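Local coordinates for protein gluconate kinase (Lactobacillus acidophilus, PDB 3GBT) that probably phosphorylates gluconate with ATP, as a member of the FGGY family of carbohydrate kinases, at residues R164-L169 / K212-I217. Numbering follows the deposited sequence.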
ATOM      1  N   ARG A 164     -11.778 -19.964   3.269  1.00 47.66           N
ATOM      2  CA  ARG A 164     -13.037 -20.360   2.636  1.00 46.64           C
ATOM      3  C   ARG A 164     -12.829 -21.432   1.566  1.00 49.66           C
ATOM      4  O   ARG A 164     -13.658 -22.326   1.402  1.00 53.52           O
ATOM      5  CB  ARG A 164     -13.731 -19.150   2.007  1.00 44.77           C
ATOM      6  CG  ARG A 164     -14.308 -18.160   3.008  1.00 47.28           C
ATOM      7  CD  ARG A 164     -15.478 -18.753   3.768  1.00 46.89           C
ATOM      8  NE  ARG A 164     -16.495 -19.281   2.862  1.00 47.47           N
ATOM      9  CZ  ARG A 164     -17.488 -18.559   2.352  1.00 46.84           C
ATOM     10  NH1 ARG A 164     -17.598 -17.272   2.663  1.00 47.68           N
ATOM     11  NH2 ARG A 164     -18.365 -19.122   1.529  1.00 43.31           N
ATOM     12  N   LEU A 165     -11.720 -21.337   0.845  1.00 47.08           N
ATOM     13  CA  LEU A 165     -11.490 -22.158  -0.334  1.00 47.54           C
ATOM     14  C   LEU A 165     -10.764 -23.449  -0.007  1.00 47.53           C
ATOM     15  O   LEU A 165     -10.670 -24.351  -0.831  1.00 47.30           O
ATOM     16  CB  LEU A 165     -10.639 -21.376  -1.332  1.00 45.51           C
ATOM     17  CG  LEU A 165     -11.291 -20.247  -2.124  1.00 45.74           C
ATOM     18  CD1 LEU A 165     -10.232 -19.284  -2.612  1.00 38.70           C
ATOM     19  CD2 LEU A 165     -12.088 -20.810  -3.289  1.00 44.40           C
ATOM     20  N   THR A 166     -10.260 -23.537   1.213  1.00 51.75           N
ATOM     21  CA  THR A 166      -9.181 -24.459   1.502  1.00 48.19           C
ATOM     22  C   THR A 166      -9.314 -25.110   2.877  1.00 49.26           C
ATOM     23  O   THR A 166      -8.792 -26.199   3.116  1.00 49.31           O
ATOM     24  CB  THR A 166      -7.849 -23.689   1.414  1.00 46.67           C
ATOM     25  OG1 THR A 166      -7.352 -23.746   0.071  1.00 46.68           O
ATOM     26  CG2 THR A 166      -6.827 -24.264   2.348  1.00 51.40           C
ATOM     27  N   GLY A 167     -10.015 -24.436   3.779  1.00 48.24           N
ATOM     28  CA  GLY A 167     -10.122 -24.893   5.147  1.00 47.53           C
ATOM     29  C   GLY A 167      -8.819 -24.715   5.904  1.00 50.03           C
ATOM     30  O   GLY A 167      -8.658 -25.247   7.001  1.00 53.01           O
ATOM     31  N   LYS A 168      -7.884 -23.966   5.327  1.00 49.60           N
ATOM     32  CA  LYS A 168      -6.621 -23.678   6.011  1.00 49.73           C
ATOM     33  C   LYS A 168      -6.473 -22.207   6.407  1.00 45.97           C
ATOM     34  O   LYS A 168      -6.862 -21.301   5.669  1.00 46.91           O
ATOM     35  CB  LYS A 168      -5.425 -24.163   5.182  1.00 49.35           C
ATOM     36  CG  LYS A 168      -5.422 -25.677   4.989  1.00 51.77           C
ATOM     37  CD  LYS A 168      -4.355 -26.140   4.013  1.00 52.60           C
ATOM     38  CE  LYS A 168      -4.488 -27.635   3.723  1.00 55.28           C
ATOM     39  NZ  LYS A 168      -5.616 -27.928   2.787  1.00 57.86           N
ATOM     40  N   LEU A 169      -5.937 -21.983   7.602  1.00 45.06           N
ATOM     41  CA  LEU A 169      -5.698 -20.635   8.095  1.00 43.62           C
ATOM     42  C   LEU A 169      -4.220 -20.291   8.012  1.00 43.55           C
ATOM     43  O   LEU A 169      -3.453 -20.598   8.927  1.00 44.79           O
ATOM     44  CB  LEU A 169      -6.158 -20.490   9.538  1.00 42.31           C
ATOM     45  CG  LEU A 169      -7.562 -19.945   9.776  1.00 47.87           C
ATOM     46  CD1 LEU A 169      -7.538 -19.066  11.011  1.00 48.39           C
ATOM     47  CD2 LEU A 169      -8.034 -19.148   8.584  1.00 48.23           C
ATOM     48  N   LYS A 212       4.159 -20.330  -0.665  1.00 37.17           N
ATOM     49  CA  LYS A 212       3.633 -21.606  -0.210  1.00 38.43           C
ATOM     50  C   LYS A 212       2.415 -22.003  -1.014  1.00 39.56           C
ATOM     51  O   LYS A 212       1.549 -21.179  -1.308  1.00 36.22           O
ATOM     52  CB  LYS A 212       3.301 -21.621   1.282  1.00 38.64           C
ATOM     53  CG  LYS A 212       2.740 -22.978   1.709  1.00 41.59           C
ATOM     54  CD  LYS A 212       3.235 -23.427   3.072  1.00 46.99           C
ATOM     55  CE  LYS A 212       3.118 -24.941   3.217  1.00 55.04           C
ATOM     56  NZ  LYS A 212       3.711 -25.463   4.488  1.00 62.31           N
ATOM     57  N   VAL A 213       2.367 -23.277  -1.382  1.00 42.62           N
ATOM     58  CA  VAL A 213       1.209 -23.826  -2.056  1.00 39.34           C
ATOM     59  C   VAL A 213       0.210 -24.292  -1.009  1.00 42.13           C
ATOM     60  O   VAL A 213       0.563 -25.009  -0.073  1.00 42.93           O
ATOM     61  CB  VAL A 213       1.592 -24.996  -2.956  1.00 38.86           C
ATOM     62  CG1 VAL A 213       0.345 -25.613  -3.574  1.00 42.22           C
ATOM     63  CG2 VAL A 213       2.563 -24.533  -4.031  1.00 38.26           C
ATOM     64  N   ILE A 214      -1.033 -23.859  -1.155  1.00 42.28           N
ATOM     65  CA  ILE A 214      -2.093 -24.287  -0.257  1.00 44.79           C
ATOM     66  C   ILE A 214      -3.054 -25.190  -1.028  1.00 49.34           C
ATOM     67  O   ILE A 214      -3.734 -24.756  -1.961  1.00 46.31           O
ATOM     68  CB  ILE A 214      -2.823 -23.084   0.383  1.00 43.13           C
ATOM     69  CG1 ILE A 214      -2.011 -22.529   1.551  1.00 39.62           C
ATOM     70  CG2 ILE A 214      -4.171 -23.489   0.888  1.00 48.21           C
ATOM     71  CD1 ILE A 214      -1.046 -21.446   1.150  1.00 39.17           C
ATOM     72  N   PHE A 215      -3.081 -26.459  -0.632  1.00 55.63           N
ATOM     73  CA  PHE A 215      -3.741 -27.514  -1.394  1.00 57.67           C
ATOM     74  C   PHE A 215      -4.393 -28.462  -0.391  1.00 60.07           C
ATOM     75  O   PHE A 215      -3.816 -28.739   0.663  1.00 60.76           O
ATOM     76  CB  PHE A 215      -2.690 -28.258  -2.229  1.00 56.43           C
ATOM     77  CG  PHE A 215      -3.236 -28.945  -3.460  1.00 59.68           C
ATOM     78  CD1 PHE A 215      -3.576 -28.216  -4.589  1.00 54.46           C
ATOM     79  CD2 PHE A 215      -3.367 -30.331  -3.499  1.00 61.32           C
ATOM     80  CE1 PHE A 215      -4.061 -28.848  -5.728  1.00 53.64           C
ATOM     81  CE2 PHE A 215      -3.852 -30.971  -4.634  1.00 56.66           C
ATOM     82  CZ  PHE A 215      -4.199 -30.225  -5.748  1.00 56.97           C
ATOM     83  N   PRO A 216      -5.595 -28.968  -0.716  1.00 63.02           N
ATOM     84  CA  PRO A 216      -6.277 -28.688  -1.978  1.00 58.40           C
ATOM     85  C   PRO A 216      -7.400 -27.684  -1.779  1.00 54.63           C
ATOM     86  O   PRO A 216      -7.738 -27.331  -0.643  1.00 50.79           O
ATOM     87  CB  PRO A 216      -6.906 -30.050  -2.339  1.00 55.42           C
ATOM     88  CG  PRO A 216      -6.745 -30.932  -1.085  1.00 53.22           C
ATOM     89  CD  PRO A 216      -6.296 -30.025   0.027  1.00 59.80           C
ATOM     90  N   ILE A 217      -7.976 -27.252  -2.896  1.00 51.77           N
ATOM     91  CA  ILE A 217      -9.179 -26.437  -2.898  1.00 51.68           C
ATOM     92  C   ILE A 217     -10.423 -27.315  -2.717  1.00 53.12           C
ATOM     93  O   ILE A 217     -10.611 -28.304  -3.431  1.00 53.03           O
ATOM     94  CB  ILE A 217      -9.299 -25.649  -4.218  1.00 50.16           C
ATOM     95  CG1 ILE A 217      -8.140 -24.658  -4.344  1.00 49.93           C
ATOM     96  CG2 ILE A 217     -10.632 -24.924  -4.291  1.00 51.33           C
ATOM     97  CD1 ILE A 217      -7.942 -24.109  -5.747  1.00 46.07           C
TER
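K168 reaches from the turn after helix 157-166 to the backbone of F215. Its CB points toward the segment 212-217, but CB and CG lie too far off to touch it. CG stands beside the backbone N, with chi1 at -63°, and the chain runs extended as far as CE. K168 CD passes the CG2 methyl of I214 at 4.1 Å, and the two side chains run antiparallel to one another. K168 CE then comes to 3.3 Å from F215 O. The last torsion bends the chain (chi4 76°) and brings K168 NZ over the carbonyl of F215. The hydrogen bond from K168 NZ to F215 O is 2.9 Å long. NZ approaches from over the plane of the carbonyl, 55° away from it, so it does not use a lone-pair direction. K168 NZ also lies 3.5 Å from P216 CD. The peptide bond between F215 and P216 is cis, and P216 CB rests over one face of the F215 ring, offset toward its rim.

Both segments belong to the N-terminal domain of the FGGY kinases, which has the actin-like ATPase fold. Strand 213-214 is an edge strand of its mixed sheet, hydrogen-bonded antiparallel to strand 232-238. The contact joins the C-terminal end of helix 157-166 to this edge, away from the annotated nucleotide sites. G167 leaves the helical conformation with positive phi and starts the turn that leads to K168.

The fit of the T166 side chain against I214 is doubtful in the model. T166 OG1 is buried and has no hydrogen-bond partner in the model; P216 O is 3.7 Å from it. L165 O takes a CA-H...O contact from I217 CA at 3.3 Å. The backbones of L165 and K218 are hydrogen-bonded to each other.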